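Local atomic coordinates of S-adenosylmethionine decarboxylase proenzyme (Aquifex aeolicus, PDB entry 2III), a protein that probably decarboxylates S-adenosylmethionine, through a pyruvoyl group made by its own cleavage, to supply the propylamine donor for spermidine synthesis. Residues Y96-Q100 and L101-R105. Sequence-based numbering, arbitrary orientation.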
ATOM      1  N   TYR A  96      -0.864  16.111  -6.292  1.00 18.10           N
ATOM      2  CA  TYR A  96      -0.341  16.974  -5.245  1.00 20.95           C
ATOM      3  C   TYR A  96       1.035  16.472  -4.807  1.00 24.96           C
ATOM      4  O   TYR A  96       2.018  17.208  -4.854  1.00 27.95           O
ATOM      5  CB  TYR A  96      -1.291  16.997  -4.037  1.00 18.33           C
ATOM      6  CG  TYR A  96      -0.780  17.858  -2.904  1.00 21.57           C
ATOM      7  CD1 TYR A  96      -0.905  19.249  -2.943  1.00 23.09           C
ATOM      8  CD2 TYR A  96      -0.119  17.289  -1.818  1.00 26.81           C
ATOM      9  CE1 TYR A  96      -0.382  20.051  -1.927  1.00 24.76           C
ATOM     10  CE2 TYR A  96       0.408  18.079  -0.800  1.00 33.27           C
ATOM     11  CZ  TYR A  96       0.272  19.458  -0.860  1.00 37.06           C
ATOM     12  OH  TYR A  96       0.785  20.235   0.152  1.00 47.23           O
ATOM     13  N   ILE A  97       1.098  15.212  -4.380  1.00 21.32           N
ATOM     14  CA  ILE A  97       2.351  14.620  -3.935  1.00 19.22           C
ATOM     15  C   ILE A  97       3.464  14.798  -4.975  1.00 21.13           C
ATOM     16  O   ILE A  97       4.571  15.218  -4.646  1.00 22.39           O
ATOM     17  CB  ILE A  97       2.152  13.115  -3.605  1.00 17.02           C
ATOM     18  CG1 ILE A  97       1.313  12.984  -2.328  1.00 19.14           C
ATOM     19  CG2 ILE A  97       3.503  12.419  -3.458  1.00 21.61           C
ATOM     20  CD1 ILE A  97       0.892  11.571  -1.984  1.00 15.48           C
ATOM     21  N   ILE A  98       3.171  14.494  -6.233  1.00 21.15           N
ATOM     22  CA  ILE A  98       4.171  14.638  -7.284  1.00 25.74           C
ATOM     23  C   ILE A  98       4.647  16.086  -7.457  1.00 33.66           C
ATOM     24  O   ILE A  98       5.852  16.339  -7.547  1.00 37.74           O
ATOM     25  CB  ILE A  98       3.642  14.107  -8.641  1.00 22.05           C
ATOM     26  CG1 ILE A  98       3.513  12.583  -8.580  1.00 20.20           C
ATOM     27  CG2 ILE A  98       4.594  14.495  -9.779  1.00 21.48           C
ATOM     28  CD1 ILE A  98       2.941  11.962  -9.837  1.00  8.98           C
ATOM     29  N   THR A  99       3.720  17.039  -7.502  1.00 31.06           N
ATOM     30  CA  THR A  99       4.118  18.435  -7.671  1.00 27.44           C
ATOM     31  C   THR A  99       4.934  18.931  -6.496  1.00 27.18           C
ATOM     32  O   THR A  99       5.850  19.729  -6.673  1.00 28.66           O
ATOM     33  CB  THR A  99       2.918  19.384  -7.833  1.00 35.07           C
ATOM     34  OG1 THR A  99       2.108  19.331  -6.654  1.00 53.42           O
ATOM     35  CG2 THR A  99       2.090  19.005  -9.051  1.00 27.43           C
ATOM     36  N   GLN A 100       4.608  18.474  -5.294  1.00 19.00           N
ATOM     37  CA  GLN A 100       5.361  18.913  -4.127  1.00 22.04           C
ATOM     38  C   GLN A 100       6.774  18.344  -4.156  1.00 25.23           C
ATOM     39  O   GLN A 100       7.735  19.031  -3.818  1.00 32.65           O
ATOM     40  CB  GLN A 100       4.662  18.480  -2.837  1.00 15.84           C
ATOM     41  CG  GLN A 100       3.295  19.113  -2.640  1.00 32.89           C
ATOM     42  CD  GLN A 100       3.330  20.625  -2.781  1.00 38.81           C
ATOM     43  OE1 GLN A 100       4.034  21.311  -2.041  1.00 45.85           O
ATOM     44  NE2 GLN A 100       2.572  21.152  -3.736  1.00 43.18           N
ATOM     45  N   LEU A 101       6.900  17.087  -4.560  1.00 23.00           N
ATOM     46  CA  LEU A 101       8.208  16.439  -4.616  1.00 26.27           C
ATOM     47  C   LEU A 101       8.981  16.799  -5.879  1.00 23.00           C
ATOM     48  O   LEU A 101      10.206  16.659  -5.938  1.00 24.96           O
ATOM     49  CB  LEU A 101       8.047  14.919  -4.523  1.00 20.11           C
ATOM     50  CG  LEU A 101       7.529  14.425  -3.174  1.00 13.75           C
ATOM     51  CD1 LEU A 101       7.547  12.907  -3.145  1.00 13.96           C
ATOM     52  CD2 LEU A 101       8.394  14.999  -2.060  1.00 12.50           C
ATOM     53  N   ASN A 102       8.249  17.250  -6.892  1.00 21.94           N
ATOM     54  CA  ASN A 102       8.844  17.647  -8.160  1.00 22.93           C
ATOM     55  C   ASN A 102       9.968  16.716  -8.637  1.00 23.12           C
ATOM     56  O   ASN A 102      11.133  17.116  -8.724  1.00 19.58           O
ATOM     57  CB  ASN A 102       9.360  19.086  -8.048  1.00 18.37           C
ATOM     58  CG  ASN A 102      10.001  19.582  -9.331  1.00 24.88           C
ATOM     59  OD1 ASN A 102       9.411  19.502 -10.409  1.00 32.22           O
ATOM     60  ND2 ASN A 102      11.213  20.108  -9.217  1.00 28.23           N
ATOM     61  N   PRO A 103       9.630  15.453  -8.945  1.00 25.18           N
ATOM     62  CA  PRO A 103      10.631  14.487  -9.416  1.00 23.50           C
ATOM     63  C   PRO A 103      11.048  14.773 -10.861  1.00 25.14           C
ATOM     64  O   PRO A 103      10.305  15.407 -11.607  1.00 27.36           O
ATOM     65  CB  PRO A 103       9.900  13.155  -9.294  1.00 18.78           C
ATOM     66  CG  PRO A 103       8.478  13.542  -9.603  1.00 24.28           C
ATOM     67  CD  PRO A 103       8.312  14.810  -8.786  1.00 22.57           C
ATOM     68  N   LYS A 104      12.231  14.303 -11.248  1.00 24.10           N
ATOM     69  CA  LYS A 104      12.719  14.508 -12.607  1.00 22.70           C
ATOM     70  C   LYS A 104      12.244  13.392 -13.548  1.00 24.80           C
ATOM     71  O   LYS A 104      12.013  13.633 -14.731  1.00 28.36           O
ATOM     72  CB  LYS A 104      14.250  14.602 -12.608  1.00 19.35           C
ATOM     73  CG  LYS A 104      14.766  15.863 -11.915  1.00 33.23           C
ATOM     74  CD  LYS A 104      16.271  16.010 -12.020  1.00 52.29           C
ATOM     75  CE  LYS A 104      17.009  14.889 -11.300  1.00 63.51           C
ATOM     76  NZ  LYS A 104      18.486  14.997 -11.487  1.00 67.73           N
ATOM     77  N   ARG A 105      12.087  12.184 -13.007  1.00 16.14           N
ATOM     78  CA  ARG A 105      11.626  11.025 -13.770  1.00 19.83           C
ATOM     79  C   ARG A 105      10.593  10.261 -12.963  1.00 27.62           C
ATOM     80  O   ARG A 105      10.682  10.160 -11.728  1.00 23.36           O
ATOM     81  CB  ARG A 105      12.785  10.083 -14.118  1.00 23.82           C
ATOM     82  CG  ARG A 105      13.496  10.451 -15.396  1.00 29.75           C
ATOM     83  CD  ARG A 105      14.762   9.633 -15.615  1.00 26.44           C
ATOM     84  NE  ARG A 105      15.621  10.341 -16.560  1.00 27.73           N
ATOM     85  CZ  ARG A 105      15.296  10.588 -17.826  1.00 31.68           C
ATOM     86  NH1 ARG A 105      14.135  10.167 -18.314  1.00 23.57           N
ATOM     87  NH2 ARG A 105      16.108  11.304 -18.591  1.00 28.83           N
TER
HETATM   88  O   HOH W   1       6.825  21.210  -9.169  1.00 45.27           O
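L101 closes the last turn of its helix against I97, giving its N-H to I97 O at 3.0 Å with an N-H...O angle of 157°. Going outward along L101, CB lies 3.5 Å from I97 O, and CG, set anti to the carbonyl carbon (chi1 -67°), comes within 3.4 Å of the same oxygen. At the tip, CD1 comes alongside I97 CG2 at 4.1 Å, the two side chains pointing the same way. Cut back to an alanine here, the side chain would lose CG and both methyls, which would probably leave a gap beside I97 and deprive L13, I21 and A77 of an apolar neighbour. N102 N bonds to I98 O at 2.6 Å, more bent at 131°, and its positive phi turns the chain off the helix. P103 then sets its ring against I98, CD 3.9 Å from I98 CG2, the side chains crossing at about a right angle. A water donates to T99 O and, weakly, to N102 OD1. This C-terminal end of helix 87-101 belongs to the helical layer of a two-layer alpha/beta sandwich: I97 packs on L31 and A34 of helix 24-37 and on V79 of strand 76-84, while L101 and P103 share L13 of strand 3-14.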